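Local coordinates for ESX-1 secretion system protein EccA1 (Mycobacterium tuberculosis, PDB 4F3V) that is an ATPase of the ESX-1 type VII secretion system, present here as its N-terminal TPR-like domain, and may provide energy for exporting virulence factors, at residues V15-L18 against P19-E22; L28-E31 against I32-D36. All coordinates share one frame; numbering follows the deposited sequence.

Contact 1. Residues V15-L18 against P19-E22; sequences VSML and PMSE
Met17 and Met20 meet across the turn that ends helix 2-17, their side chains crossing at about a right angle. Followed outward from its CB, Met17 first runs with CG anti to the backbone N (chi1 174°), which sets CG 3.4 Å from Ser21 O. A bend at chi2 brings SD to 4.0 Å from Met20 CE; a second, at chi3, turns the terminal methyl. A chi3 bend in Met20 brings its own methyl back over the end of the helix, near Ser16 O and Met17 CA. The same turn is held by one carbonyl with two grips: Ser21 N reaches Met17 O at 2.8 Å in an almost straight bond that continues the C=O direction, while Met20 N, at 2.9 Å and a more bent 134°, comes from above the carbonyl plane. Pro19 has no N-H to give; its ring leans on the last helical turn, with CD 3.4 Å from Ser16 O and close to Leu18 CB, as the peptide link between the two residues requires. One water donates to both Leu18 O and Glu22 OE2, tying the end of the extended Glu22 chain back to the loop; the same carboxylate oxygen forms a salt bridge with Arg48. Ser21 is the N-cap of the next helix, its OG bonded to Arg24 N. The contact is thus a short, serine-capped turn joining helix 2-17 to helix 22-35 at the surface of the TPR domain: Met17 rests on Arg24 and Ser25, Leu18 turns inward to Ser25 and Cys49, and Val15 faces Phe29, Ile76 and Leu81.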
loop_
_atom_site.group_PDB
_atom_site.type_symbol
_atom_site.label_atom_id
_atom_site.label_comp_id
_atom_site.label_asym_id
_atom_site.label_seq_id
_atom_site.Cartn_x
_atom_site.Cartn_y
_atom_site.Cartn_z
ATOM N N VAL A 15 -14.233 -1.122 22.311
ATOM C CA VAL A 15 -12.833 -1.413 22.511
ATOM C C VAL A 15 -12.653 -2.550 23.504
ATOM O O VAL A 15 -11.810 -3.401 23.298
ATOM C CB VAL A 15 -12.039 -0.167 22.942
ATOM C CG1 VAL A 15 -10.584 -0.545 23.252
ATOM C CG2 VAL A 15 -12.120 0.886 21.817
ATOM N N SER A 16 -13.442 -2.577 24.560
ATOM C CA SER A 16 -13.356 -3.664 25.551
ATOM C C SER A 16 -13.723 -5.016 24.943
ATOM O O SER A 16 -13.247 -6.034 25.379
ATOM C CB SER A 16 -14.295 -3.405 26.716
ATOM O OG SER A 16 -13.794 -2.346 27.509
ATOM N N MET A 17 -14.608 -4.994 23.957
ATOM C CA MET A 17 -15.130 -6.203 23.343
ATOM C C MET A 17 -14.141 -6.780 22.309
ATOM O O MET A 17 -14.305 -7.921 21.893
ATOM C CB MET A 17 -16.463 -5.850 22.676
ATOM C CG MET A 17 -17.115 -6.941 21.857
ATOM S SD MET A 17 -17.999 -8.010 22.978
ATOM C CE MET A 17 -19.081 -6.684 23.564
ATOM N N LEU A 18 -13.118 -6.006 21.917
ATOM C CA LEU A 18 -12.215 -6.423 20.821
ATOM C C LEU A 18 -11.532 -7.776 21.028
ATOM O O LEU A 18 -11.501 -8.576 20.109
ATOM C CB LEU A 18 -11.152 -5.367 20.520
ATOM C CG LEU A 18 -11.574 -4.185 19.661
ATOM C CD1 LEU A 18 -10.460 -3.168 19.666
ATOM C CD2 LEU A 18 -11.952 -4.597 18.256
ATOM N N PRO A 19 -10.982 -8.038 22.227
ATOM C CA PRO A 19 -10.427 -9.380 22.437
ATOM C C PRO A 19 -11.474 -10.503 22.469
ATOM O O PRO A 19 -11.112 -11.640 22.265
ATOM C CB PRO A 19 -9.708 -9.281 23.791
ATOM C CG PRO A 19 -9.842 -7.879 24.267
ATOM C CD PRO A 19 -10.785 -7.139 23.378
ATOM N N MET A 20 -12.742 -10.196 22.756
ATOM C CA MET A 20 -13.809 -11.213 22.900
ATOM C C MET A 20 -14.457 -11.498 21.546
ATOM O O MET A 20 -14.636 -12.649 21.172
ATOM C CB MET A 20 -14.911 -10.757 23.888
ATOM C CG MET A 20 -14.475 -10.571 25.361
ATOM S SD MET A 20 -15.686 -10.192 26.697
ATOM C CE MET A 20 -15.984 -8.438 26.451
ATOM N N SER A 21 -14.806 -10.443 20.810
ATOM C CA SER A 21 -15.553 -10.608 19.572
ATOM C C SER A 21 -15.476 -9.365 18.702
ATOM O O SER A 21 -16.125 -8.358 18.973
ATOM C CB SER A 21 -17.016 -10.900 19.900
ATOM O OG SER A 21 -17.802 -10.847 18.733
ATOM N N GLU A 22 -14.692 -9.445 17.641
ATOM C CA GLU A 22 -14.607 -8.391 16.661
ATOM C C GLU A 22 -15.953 -8.111 16.018
ATOM O O GLU A 22 -16.262 -6.960 15.733
ATOM C CB GLU A 22 -13.542 -8.718 15.609
ATOM C CG GLU A 22 -12.140 -8.657 16.204
ATOM C CD GLU A 22 -11.037 -8.891 15.196
ATOM O OE1 GLU A 22 -11.341 -9.026 14.001
ATOM O OE2 GLU A 22 -9.857 -8.938 15.605
HETATM O O HOH W 1 -9.426 -8.982 18.261
#

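Contact 2. Residues L28-E31 against I32-D36; sequences LFTE and ITNYD
Glu31 and Tyr35, one turn apart on helix 22-35, lie side by side and point the same way. Glu31 OE2 comes within 3.6 Å of Tyr35 CE1, the carboxylate and ring planes standing 42° apart. Nearer the backbone, Glu31 O sits at the ring edge, close to its plane and 3.3 Å from CD1, while its bond from Tyr35 N is weak. A chi1 of -176° sends Glu31 CG away from its own N-H, and with a bend at chi2 the chain stands out from the helix, beside the Tyr35 ring. A water donates to Glu31 OE1 at 3.1 Å and accepts from Asn34 ND2, joining carboxylate to amide. Asn34 folds back over the preceding turn, its CG 3.2 Å from Thr30 O, the carbonyl that also takes the 2.9 Å bond from Asn34 N; its amide end lies beside Thr30 CG2. From outside the segment, Arg6 forms a salt bridge with Glu31 OE2 and a cation-pi contact with Tyr35, which would hold the pair together. Thr33 OG1 lies 3.1 Å from Thr30 O and is held by Arg46, while Thr30 OG1 bonds to Leu26 O. At the helix end, Ile32 O receives both Tyr35 N and Asp36 N, and Asp36 OD1 bonds to Ser38 N in the loop beyond. This i to i+4 pairing rides on a helix packed between its two chain neighbours in the TPR domain: Leu28, Phe29 and Glu31 pack on Leu10 and Ala14 of helix 2-17, whereas Ile32, Thr33 and Phe29 meet Ala42, Trp43 and Arg46 of helix 40-48.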
loop_
_atom_site.group_PDB
_atom_site.type_symbol
_atom_site.label_atom_id
_atom_site.label_comp_id
_atom_site.label_asym_id
_atom_site.label_seq_id
_atom_site.Cartn_x
_atom_site.Cartn_y
_atom_site.Cartn_z
ATOM N N LEU A 28 -20.941 -2.239 17.356
ATOM C CA LEU A 28 -20.927 -1.047 18.196
ATOM C C LEU A 28 -20.274 0.130 17.493
ATOM O O LEU A 28 -20.791 1.244 17.562
ATOM C CB LEU A 28 -20.232 -1.320 19.534
ATOM C CG LEU A 28 -20.925 -2.296 20.486
ATOM C CD1 LEU A 28 -20.055 -2.573 21.687
ATOM C CD2 LEU A 28 -22.276 -1.761 20.935
ATOM N N PHE A 29 -19.119 -0.082 16.859
ATOM C CA PHE A 29 -18.491 0.988 16.079
ATOM C C PHE A 29 -19.440 1.456 14.953
ATOM O O PHE A 29 -19.520 2.643 14.649
ATOM C CB PHE A 29 -17.163 0.539 15.468
ATOM C CG PHE A 29 -16.055 0.315 16.457
ATOM C CD1 PHE A 29 -15.652 1.324 17.333
ATOM C CD2 PHE A 29 -15.370 -0.863 16.477
ATOM C CE1 PHE A 29 -14.593 1.137 18.206
ATOM C CE2 PHE A 29 -14.311 -1.062 17.344
ATOM C CZ PHE A 29 -13.916 -0.064 18.221
ATOM N N THR A 30 -20.193 0.529 14.374
ATOM C CA THR A 30 -21.118 0.852 13.303
ATOM C C THR A 30 -22.312 1.642 13.831
ATOM O O THR A 30 -22.787 2.557 13.169
ATOM C CB THR A 30 -21.567 -0.433 12.583
ATOM O OG1 THR A 30 -20.410 -1.038 11.999
ATOM C CG2 THR A 30 -22.609 -0.148 11.498
ATOM N N GLU A 31 -22.786 1.291 15.019
ATOM C CA GLU A 31 -23.825 2.054 15.660
ATOM C C GLU A 31 -23.373 3.517 15.856
ATOM O O GLU A 31 -24.159 4.434 15.626
ATOM C CB GLU A 31 -24.165 1.432 17.003
ATOM C CG GLU A 31 -25.313 2.075 17.748
ATOM C CD GLU A 31 -26.664 1.737 17.181
ATOM O OE1 GLU A 31 -26.762 0.985 16.202
ATOM O OE2 GLU A 31 -27.648 2.234 17.730
ATOM N N ILE A 32 -22.114 3.725 16.243
ATOM C CA ILE A 32 -21.584 5.100 16.389
ATOM C C ILE A 32 -21.606 5.853 15.060
ATOM O O ILE A 32 -22.177 6.959 14.971
ATOM C CB ILE A 32 -20.173 5.129 16.996
ATOM C CG1 ILE A 32 -20.204 4.543 18.419
ATOM C CG2 ILE A 32 -19.601 6.555 16.956
ATOM C CD1 ILE A 32 -18.858 4.089 18.904
ATOM N N THR A 33 -21.052 5.241 14.008
ATOM C CA THR A 33 -20.989 5.929 12.700
ATOM C C THR A 33 -22.368 6.154 12.097
ATOM O O THR A 33 -22.567 7.135 11.390
ATOM C CB THR A 33 -20.090 5.210 11.683
ATOM O OG1 THR A 33 -20.609 3.909 11.419
ATOM C CG2 THR A 33 -18.674 5.110 12.203
ATOM N N ASN A 34 -23.323 5.270 12.385
ATOM C CA ASN A 34 -24.721 5.503 12.013
ATOM C C ASN A 34 -25.313 6.770 12.599
ATOM O O ASN A 34 -26.148 7.399 11.960
ATOM C CB ASN A 34 -25.621 4.324 12.436
ATOM C CG ASN A 34 -25.484 3.119 11.513
ATOM O OD1 ASN A 34 -24.795 3.176 10.495
ATOM N ND2 ASN A 34 -26.177 2.028 11.855
ATOM N N TYR A 35 -24.899 7.132 13.815
ATOM C CA TYR A 35 -25.374 8.348 14.483
ATOM C C TYR A 35 -24.485 9.556 14.250
ATOM O O TYR A 35 -24.952 10.670 14.338
ATOM C CB TYR A 35 -25.492 8.110 15.986
ATOM C CG TYR A 35 -26.819 7.416 16.316
ATOM C CD1 TYR A 35 -27.023 6.066 16.004
ATOM C CD2 TYR A 35 -27.880 8.124 16.881
ATOM C CE1 TYR A 35 -28.238 5.441 16.257
ATOM C CE2 TYR A 35 -29.096 7.507 17.148
ATOM C CZ TYR A 35 -29.268 6.170 16.836
ATOM O OH TYR A 35 -30.476 5.579 17.096
ATOM N N ASP A 36 -23.207 9.327 13.956
ATOM C CA ASP A 36 -22.277 10.403 13.728
ATOM C C ASP A 36 -21.291 9.996 12.653
ATOM O O ASP A 36 -20.265 9.347 12.922
ATOM C CB ASP A 36 -21.570 10.762 15.039
ATOM C CG ASP A 36 -20.549 11.907 14.883
ATOM O OD1 ASP A 36 -20.493 12.575 13.807
ATOM O OD2 ASP A 36 -19.823 12.125 15.872
HETATM O O HOH W 2 -28.275 2.808 14.192
#

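How the contacts relate
Both contacts belong to the pairing of helix 2-17 with helix 22-35, their centres about 16 Å apart. Contact 1 makes the connection between these helices and is a surface turn; contact 2 lies further along the second helix and is partly buried, with Phe29, Ile32 and Thr33 turned inside. They touch where Val15 CG2 packs 4.1 Å from Phe29 CZ. In contact 1 the helix breaks off, and two N-H bonds to one carbonyl close the turn, with a proline and two methionines packed on it; in contact 2 regular i to i+4 bonds continue almost to the helix end, while charge and amide groups line its outer face. In both, a glutamate reaches across to a neighbouring helix.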